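Local coordinates for prophage MuSo2, 43 kDa tail protein (Shewanella oneidensis, PDB 3CDD), which probably serves as a structural subunit of the phage tail baseplate, forming a trimeric central hub at the end of the tail tube, at the interface of chains A and B. Coordinates in Å, arbitrary orientation; residue numbers count along the deposited sequence, not the author numbering. Chains: chain A/B, Prophage MuSo2, 43 kDa tail protein.

Contact 1: the interface of chains A and B. Residues chain A 48, 52, 82-84, 89; chain B 194, 201, 309, 311-312.
A:Tyr84, the final residue of strand 70-84, lays its backbone against B:Ala201 and sends its ring into chain B, as an example of how one aromatic residue can join two copies of a Mu gpP-like baseplate protein. The backbones form an antiparallel bridge: A:Tyr84 N donates to B:Ala201 O at 3.0 Å, and B:Ala201 N returns a bond to A:Tyr84 O. A water joins the same two carbonyl oxygens. The ring leaves the strand with CG lodged between the backbone N and the carbonyl carbon (chi1 58°), a rotation that brings it between chain B groups on opposite faces. B:Leu194 lays its CD1 methyl over one face, 3.7 Å from the ring centroid, in a CH-pi contact. The methyl of B:Ala201 lies over the other, its CB 3.5 Å from A:Tyr84 CZ. The phenol meets B:Asp309 tip to tip, with OH donating to the carboxylate OD2 at a short 2.5 Å. Ring and carboxylate planes are turned 67° apart: OD2 lies in the plane of the ring at its edge, whereas OH approaches from above the carboxylate plane. The other carboxylate oxygen, OD1, accepts a bond from B:Met312 N at 3.1 Å that is straight at the hydrogen but comes from above the carboxylate plane; it would fix the rotation of the acid and tie the following loop to it. In that loop B:Ile311 brings its CD1 over the ring, sharing the face with the B:Leu194 methyl, while its CG2 branch lies off the rim, 3.7 Å from A:Tyr84 CD2. CG1 meets the A:Ala52 methyl, and CD1 lies 4.0 Å from A:Ile89 CD1. B:Met312, a selenomethionine, has a bent chain (chi2 -76°) that crosses A:Pro82 at about a right angle; its terminal CE lies 3.4 Å from the backbone A:Pro82 O, packs on the proline ring and also touches CE2 of the tyrosine from the B:Ala201 side of the ring.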
loop_
_atom_site.group_PDB
_atom_site.type_symbol
_atom_site.label_atom_id
_atom_site.label_comp_id
_atom_site.label_asym_id
_atom_site.label_seq_id
_atom_site.Cartn_x
_atom_site.Cartn_y
_atom_site.Cartn_z
ATOM N N ALA A 48 2.487 -34.259 13.564
ATOM C CA ALA A 48 3.353 -33.110 13.802
ATOM C C ALA A 48 3.170 -32.508 15.197
ATOM O O ALA A 48 4.131 -32.070 15.823
ATOM C CB ALA A 48 3.097 -32.052 12.750
ATOM N N ALA A 52 7.107 -31.814 18.419
ATOM C CA ALA A 52 7.884 -30.583 18.612
ATOM C C ALA A 52 9.362 -30.918 18.837
ATOM O O ALA A 52 9.679 -31.845 19.576
ATOM C CB ALA A 52 7.326 -29.776 19.790
ATOM N N PRO A 82 6.425 -18.943 14.807
ATOM C CA PRO A 82 6.064 -20.366 14.734
ATOM C C PRO A 82 4.710 -20.581 14.055
ATOM O O PRO A 82 3.831 -19.711 14.137
ATOM C CB PRO A 82 5.960 -20.768 16.198
ATOM C CG PRO A 82 5.470 -19.487 16.906
ATOM C CD PRO A 82 6.011 -18.317 16.084
ATOM N N SER A 83 4.563 -21.730 13.402
ATOM C CA SER A 83 3.279 -22.181 12.873
ATOM C C SER A 83 3.326 -23.687 12.747
ATOM O O SER A 83 4.405 -24.271 12.717
ATOM C CB SER A 83 2.992 -21.562 11.504
ATOM O OG SER A 83 3.933 -22.022 10.540
ATOM N N TYR A 84 2.160 -24.324 12.665
ATOM C CA TYR A 84 2.109 -25.754 12.427
ATOM C C TYR A 84 0.710 -26.126 11.963
ATOM O O TYR A 84 -0.206 -25.310 12.037
ATOM C CB TYR A 84 2.459 -26.543 13.705
ATOM C CG TYR A 84 1.544 -26.209 14.867
ATOM C CD1 TYR A 84 0.309 -26.853 15.020
ATOM C CD2 TYR A 84 1.909 -25.231 15.806
ATOM C CE1 TYR A 84 -0.542 -26.531 16.070
ATOM C CE2 TYR A 84 1.063 -24.913 16.873
ATOM C CZ TYR A 84 -0.149 -25.565 16.993
ATOM O OH TYR A 84 -0.977 -25.271 18.042
ATOM N N ILE A 89 5.445 -28.562 10.781
ATOM C CA ILE A 89 5.935 -27.593 11.769
ATOM C C ILE A 89 6.907 -26.665 11.048
ATOM O O ILE A 89 7.890 -27.119 10.439
ATOM C CB ILE A 89 6.622 -28.233 13.005
ATOM C CG1 ILE A 89 5.661 -29.161 13.745
ATOM C CG2 ILE A 89 7.121 -27.133 13.978
ATOM C CD1 ILE A 89 6.321 -30.031 14.851
ATOM N N LEU B 194 -2.724 -27.977 21.875
ATOM C CA LEU B 194 -1.877 -28.644 20.889
ATOM C C LEU B 194 -2.015 -30.162 21.023
ATOM O O LEU B 194 -1.791 -30.709 22.099
ATOM C CB LEU B 194 -0.414 -28.271 21.133
ATOM C CG LEU B 194 0.615 -28.897 20.190
ATOM C CD1 LEU B 194 0.492 -28.269 18.814
ATOM C CD2 LEU B 194 2.014 -28.704 20.749
ATOM N N ALA B 201 -2.176 -23.682 13.571
ATOM C CA ALA B 201 -1.990 -22.442 14.322
ATOM C C ALA B 201 -0.821 -21.709 13.743
ATOM O O ALA B 201 0.030 -22.326 13.128
ATOM C CB ALA B 201 -1.771 -22.713 15.814
ATOM N N ASP B 309 0.206 -24.853 24.394
ATOM C CA ASP B 309 0.796 -24.977 23.085
ATOM C C ASP B 309 2.295 -24.775 23.191
ATOM O O ASP B 309 2.769 -23.641 23.249
ATOM C CB ASP B 309 0.160 -23.964 22.131
ATOM C CG ASP B 309 0.620 -24.135 20.694
ATOM O OD1 ASP B 309 1.723 -24.688 20.479
ATOM O OD2 ASP B 309 -0.120 -23.690 19.775
ATOM N N ILE B 311 4.548 -25.480 20.984
ATOM C CA ILE B 311 5.183 -25.055 19.735
ATOM C C ILE B 311 5.269 -23.533 19.620
ATOM O O ILE B 311 6.326 -23.023 19.267
ATOM C CB ILE B 311 4.617 -25.727 18.479
ATOM C CG1 ILE B 311 4.818 -27.247 18.578
ATOM C CG2 ILE B 311 5.359 -25.212 17.244
ATOM C CD1 ILE B 311 4.094 -28.022 17.517
HETATM N N MSE B 312 4.182 -22.831 19.938
HETATM C CA MSE B 312 4.174 -21.359 20.008
HETATM C C MSE B 312 5.061 -20.921 21.174
HETATM O O MSE B 312 6.025 -20.136 21.016
HETATM C CB MSE B 312 2.776 -20.833 20.347
HETATM C CG MSE B 312 1.642 -21.130 19.395
HETATM SE SE MSE B 312 1.595 -20.060 17.737
HETATM C CE MSE B 312 2.265 -21.462 16.589
HETATM O O HOH W 1 -0.557 -22.992 10.051
#

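Contact 2: the interface of chains A and B. Residues chain A 49, 84-86; chain B 198-201.
Beyond the antiparallel bridge of A:Tyr84 with B:Ala201 the backbones stay close, A:Asp85 CA lying 3.4 Å from B:Lys199 O, where chain B turns into strand 200-206. This stretch illustrates how side chains on either flank of a short strand pairing can lengthen its grip. A:Gln49, on the 3-10 helix 48-50, reaches over with its chain extended beyond CG, and its amide NE2 donates to the backbone carbonyl B:Val198 O at 3.0 Å. That oxygen lies in the plane of the glutamine amide, but the donor stands well above the carbonyl plane, 42° out of it. The amide oxygen A:Gln49 OE1 also lies 3.2 Å from B:Val198 O, a clash of two acceptors that leaves the exact placing of the amide doubtful. The valine side chain turns to the tyrosine instead. With CG1 anti to the backbone N (chi1 175°), this methyl packs beside the ring rim, 3.8 Å from A:Tyr84 CE1 and 3.5 Å from its phenolic OH, the two side chains crossing at about a right angle. At the loop that follows strand 70-84, A:Asp85 touches with its methylene, CB resting 3.7 Å from the B:Ala200 methyl CB. B:Lys199 takes the outer flank: its chain is straight until a bend at chi4 (77°), where NZ comes within 3.7 Å of the A:Glu86 carboxylate OE1. The resulting salt bridge is long, and probably adds general electrostatic attraction more than a precise fix. The site joins the end of one subunit's strand to the start of strand 200-206 in the next, a junction that probably holds neighbouring subunits together in the hub.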
loop_
_atom_site.group_PDB
_atom_site.type_symbol
_atom_site.label_atom_id
_atom_site.label_comp_id
_atom_site.label_asym_id
_atom_site.label_seq_id
_atom_site.Cartn_x
_atom_site.Cartn_y
_atom_site.Cartn_z
ATOM N N GLN A 49 1.935 -32.481 15.685
ATOM C CA GLN A 49 1.642 -31.785 16.936
ATOM C C GLN A 49 2.154 -32.538 18.171
ATOM O O GLN A 49 2.208 -31.978 19.269
ATOM C CB GLN A 49 0.147 -31.469 17.018
ATOM C CG GLN A 49 -0.303 -30.494 15.916
ATOM C CD GLN A 49 -1.757 -30.098 16.010
ATOM O OE1 GLN A 49 -2.343 -30.060 17.101
ATOM N NE2 GLN A 49 -2.350 -29.782 14.868
ATOM N N TYR A 84 2.160 -24.324 12.665
ATOM C CA TYR A 84 2.109 -25.754 12.427
ATOM C C TYR A 84 0.710 -26.126 11.963
ATOM O O TYR A 84 -0.206 -25.310 12.037
ATOM C CB TYR A 84 2.459 -26.543 13.705
ATOM C CG TYR A 84 1.544 -26.209 14.867
ATOM C CD1 TYR A 84 0.309 -26.853 15.020
ATOM C CD2 TYR A 84 1.909 -25.231 15.806
ATOM C CE1 TYR A 84 -0.542 -26.531 16.070
ATOM C CE2 TYR A 84 1.063 -24.913 16.873
ATOM C CZ TYR A 84 -0.149 -25.565 16.993
ATOM O OH TYR A 84 -0.977 -25.271 18.042
ATOM N N ASP A 85 0.566 -27.344 11.448
ATOM C CA ASP A 85 -0.749 -27.994 11.308
ATOM C C ASP A 85 -0.595 -29.478 11.636
ATOM O O ASP A 85 0.289 -29.839 12.424
ATOM C CB ASP A 85 -1.378 -27.753 9.935
ATOM C CG ASP A 85 -0.481 -28.176 8.775
ATOM O OD1 ASP A 85 0.193 -29.219 8.862
ATOM O OD2 ASP A 85 -0.459 -27.462 7.761
ATOM N N GLU A 86 -1.417 -30.355 11.058
ATOM C CA GLU A 86 -1.345 -31.755 11.486
ATOM C C GLU A 86 -0.148 -32.512 10.911
ATOM O O GLU A 86 0.267 -33.513 11.474
ATOM C CB GLU A 86 -2.652 -32.487 11.232
ATOM C CG GLU A 86 -3.700 -32.117 12.242
ATOM C CD GLU A 86 -5.091 -32.390 11.745
ATOM O OE1 GLU A 86 -5.396 -32.043 10.577
ATOM O OE2 GLU A 86 -5.882 -32.943 12.532
ATOM N N VAL B 198 -6.708 -28.505 18.107
ATOM C CA VAL B 198 -6.137 -27.526 17.176
ATOM C C VAL B 198 -5.820 -28.197 15.831
ATOM O O VAL B 198 -5.103 -29.193 15.766
ATOM C CB VAL B 198 -4.888 -26.824 17.783
ATOM C CG1 VAL B 198 -4.208 -25.873 16.764
ATOM C CG2 VAL B 198 -5.274 -26.062 19.057
ATOM N N LYS B 199 -6.388 -27.663 14.759
ATOM C CA LYS B 199 -6.093 -28.175 13.412
ATOM C C LYS B 199 -4.802 -27.540 12.892
ATOM O O LYS B 199 -3.935 -28.230 12.333
ATOM C CB LYS B 199 -7.261 -27.910 12.452
ATOM C CG LYS B 199 -6.990 -28.335 11.029
ATOM C CD LYS B 199 -8.284 -28.395 10.218
ATOM C CE LYS B 199 -8.056 -28.696 8.723
ATOM N NZ LYS B 199 -7.754 -30.151 8.503
ATOM N N ALA B 200 -4.689 -26.220 13.071
ATOM C CA ALA B 200 -3.522 -25.463 12.615
ATOM C C ALA B 200 -3.392 -24.212 13.466
ATOM O O ALA B 200 -4.380 -23.726 14.039
ATOM C CB ALA B 200 -3.628 -25.100 11.105
ATOM N N ALA B 201 -2.176 -23.682 13.571
ATOM C CA ALA B 201 -1.990 -22.442 14.322
ATOM C C ALA B 201 -0.821 -21.709 13.743
ATOM O O ALA B 201 0.030 -22.326 13.128
ATOM C CB ALA B 201 -1.771 -22.713 15.814
HETATM O O HOH W 2 -0.557 -22.992 10.051
#

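Contact 1 and contact 2 are two portions of one junction, their C-alpha centres about 6 Å apart, and both include A:Tyr84 and B:Ala201. The shared pair joins the end of strand 70-84 to strand 200-206 of the neighbouring chain. From it, contact 1 extends towards strand 304-309 and the loop after it, while contact 2 follows the segment leading into strand 200-206. Both also draw on 3-10 helix 48-50 of chain A, so separate parts of chain B converge on the end of strand 70-84 and the segment beside it. Repeated among the three copies of the deposited assembly, this junction would suit a ring-like hub.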